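PDB 2ZQE: MutS2 protein from Thermus thermophilus, which is a DNA-binding protein thought to suppress homologous recombination through its Smr domain, which is probably an endonuclease. Local coordinates for residues A[16-21]-A[52-57]. Residues are numbered along the deposited sequence; the frame is centred on the assembly and turned at random.
Sequences EALLEV and REALRR
Leu18 and Ala54 meet methyl to methyl. The CD2 branch of Leu18 comes within 3.6 Å of Ala54 CB, close to end-on along the short alanine side chain. The side chain of Leu18 does not leave its backbone toward helix 46-57. Its first torsion (chi1 -75°) sets CG anti to the carbonyl carbon, and CD2 then reaches across. CD1 runs on in the extended direction and lies farther from Ala54. The two backbones also come nearest at this pair, with Leu18 CA and Ala54 CA 7.5 Å apart. The alanine side chain is a single methyl, and the leucine end closes on it there.

Val21 lies one turn further along helix 14-30 and points at the other helix. Its CG1, anti to the backbone N (chi1 167°), faces CD2 of Leu55 at 4.3 Å. This second touch is looser and more deeply buried. Leu55 also packs on Val61 and Phe64 of strand 61-66 and on Thr77 and Val79 of strand 76-81, while Val21 also reaches Leu9. Through Leu55 this end of the contact is continuous with the side chains of the sheet, in the core of the alpha/beta Smr domain. Leu18 continues the interface by touching Ile51.

The charged groups of segment 52-57 take no part across the contact. The carboxylate of Glu53 leads away from helix 14-30 and forms a salt bridge with Arg56 in its own helix, with Arg56 NH1 to Glu53 OE1 at 2.9 Å. The bond is bent, and the carboxylate oxygen sits 22° out of the guanidinium plane.

No hydrogen bond or salt bridge links the two segments. Only 112 Å² is buried, summed over both. Their direct contact thus rests on the fit of a few methyl groups, without polar bonds to fix its geometry.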
loop_
_atom_site.group_PDB
_atom_site.type_symbol
_atom_site.label_atom_id
_atom_site.label_comp_id
_atom_site.label_asym_id
_atom_site.label_seq_id
_atom_site.Cartn_x
_atom_site.Cartn_y
_atom_site.Cartn_z
ATOM N N GLU A 16 4.406 -12.418 -0.120
ATOM C CA GLU A 16 4.017 -12.107 -1.494
ATOM C C GLU A 16 3.528 -10.657 -1.581
ATOM O O GLU A 16 3.876 -9.920 -2.518
ATOM C CB GLU A 16 2.880 -13.015 -1.937
ATOM C CG GLU A 16 3.256 -14.454 -2.271
ATOM C CD GLU A 16 2.002 -15.291 -2.523
ATOM O OE1 GLU A 16 1.120 -15.274 -1.659
ATOM O OE2 GLU A 16 1.873 -15.923 -3.603
ATOM N N ALA A 17 2.727 -10.264 -0.598
ATOM C CA ALA A 17 2.174 -8.903 -0.553
ATOM C C ALA A 17 3.269 -7.849 -0.473
ATOM O O ALA A 17 3.237 -6.852 -1.197
ATOM C CB ALA A 17 1.167 -8.751 0.609
ATOM N N LEU A 18 4.253 -8.072 0.391
ATOM C CA LEU A 18 5.365 -7.119 0.513
ATOM C C LEU A 18 6.236 -7.036 -0.744
ATOM O O LEU A 18 6.690 -5.952 -1.114
ATOM C CB LEU A 18 6.220 -7.436 1.744
ATOM C CG LEU A 18 5.569 -7.043 3.077
ATOM C CD1 LEU A 18 6.553 -7.239 4.224
ATOM C CD2 LEU A 18 5.053 -5.629 3.101
ATOM N N LEU A 19 6.470 -8.182 -1.391
ATOM C CA LEU A 19 7.152 -8.183 -2.694
ATOM C C LEU A 19 6.398 -7.334 -3.729
ATOM O O LEU A 19 7.006 -6.525 -4.476
ATOM C CB LEU A 19 7.356 -9.627 -3.193
ATOM C CG LEU A 19 8.089 -9.790 -4.531
ATOM C CD1 LEU A 19 9.514 -9.296 -4.407
ATOM C CD2 LEU A 19 8.084 -11.243 -4.916
ATOM N N GLU A 20 5.075 -7.509 -3.780
ATOM C CA GLU A 20 4.268 -6.743 -4.714
ATOM C C GLU A 20 4.217 -5.272 -4.341
ATOM O O GLU A 20 4.213 -4.414 -5.224
ATOM C CB GLU A 20 2.862 -7.342 -4.880
ATOM C CG GLU A 20 1.959 -6.576 -5.859
ATOM C CD GLU A 20 2.642 -6.269 -7.187
ATOM O OE1 GLU A 20 3.322 -7.171 -7.714
ATOM O OE2 GLU A 20 2.503 -5.128 -7.704
ATOM N N VAL A 21 4.165 -4.968 -3.047
ATOM C CA VAL A 21 4.190 -3.561 -2.626
ATOM C C VAL A 21 5.484 -2.874 -3.078
ATOM O O VAL A 21 5.456 -1.760 -3.604
ATOM C CB VAL A 21 3.968 -3.401 -1.112
ATOM C CG1 VAL A 21 4.310 -1.984 -0.664
ATOM C CG2 VAL A 21 2.513 -3.732 -0.780
ATOM N N ARG A 52 2.014 -1.603 6.557
ATOM C CA ARG A 52 2.257 -0.319 7.218
ATOM C C ARG A 52 3.689 -0.243 7.748
ATOM O O ARG A 52 4.364 0.770 7.562
ATOM C CB ARG A 52 1.253 -0.070 8.340
ATOM C CG ARG A 52 -0.147 0.256 7.813
ATOM C CD ARG A 52 -1.223 0.174 8.903
ATOM N NE ARG A 52 -1.074 1.167 9.972
ATOM C CZ ARG A 52 -1.517 2.429 9.913
ATOM N NH1 ARG A 52 -2.106 2.902 8.819
ATOM N NH2 ARG A 52 -1.373 3.225 10.963
ATOM N N GLU A 53 4.167 -1.323 8.364
ATOM C CA GLU A 53 5.539 -1.310 8.886
ATOM C C GLU A 53 6.591 -1.209 7.758
ATOM O O GLU A 53 7.578 -0.458 7.857
ATOM C CB GLU A 53 5.780 -2.514 9.807
ATOM C CG GLU A 53 7.145 -2.482 10.501
ATOM C CD GLU A 53 7.338 -1.350 11.525
ATOM O OE1 GLU A 53 6.379 -0.639 11.903
ATOM O OE2 GLU A 53 8.498 -1.186 11.980
ATOM N N ALA A 54 6.361 -1.933 6.659
ATOM C CA ALA A 54 7.241 -1.808 5.493
ATOM C C ALA A 54 7.286 -0.366 4.962
ATOM O O ALA A 54 8.364 0.161 4.599
ATOM C CB ALA A 54 6.813 -2.773 4.401
ATOM N N LEU A 55 6.123 0.290 4.944
ATOM C CA LEU A 55 6.024 1.663 4.422
ATOM C C LEU A 55 6.769 2.651 5.311
ATOM O O LEU A 55 7.373 3.596 4.805
ATOM C CB LEU A 55 4.563 2.083 4.281
ATOM C CG LEU A 55 3.752 1.336 3.218
ATOM C CD1 LEU A 55 2.261 1.692 3.316
ATOM C CD2 LEU A 55 4.288 1.575 1.769
ATOM N N ARG A 56 6.727 2.425 6.622
ATOM C CA ARG A 56 7.512 3.248 7.558
ATOM C C ARG A 56 8.990 3.267 7.206
ATOM O O ARG A 56 9.653 4.303 7.377
ATOM C CB ARG A 56 7.349 2.777 9.013
ATOM C CG ARG A 56 5.916 2.975 9.514
ATOM C CD ARG A 56 5.792 2.746 11.019
ATOM N NE ARG A 56 4.386 2.946 11.364
ATOM C CZ ARG A 56 3.493 1.965 11.484
ATOM N NH1 ARG A 56 3.858 0.694 11.345
ATOM N NH2 ARG A 56 2.221 2.264 11.727
ATOM N N ARG A 57 9.494 2.140 6.694
ATOM C CA ARG A 57 10.922 1.978 6.408
ATOM C C ARG A 57 11.292 2.341 4.974
ATOM O O ARG A 57 12.475 2.356 4.607
ATOM C CB ARG A 57 11.326 0.518 6.668
ATOM C CG ARG A 57 11.098 0.045 8.078
ATOM C CD ARG A 57 11.056 -1.470 8.168
ATOM N NE ARG A 57 12.377 -2.089 8.232
ATOM C CZ ARG A 57 13.095 -2.473 7.176
ATOM N NH1 ARG A 57 12.636 -2.299 5.941
ATOM N NH2 ARG A 57 14.282 -3.041 7.359
#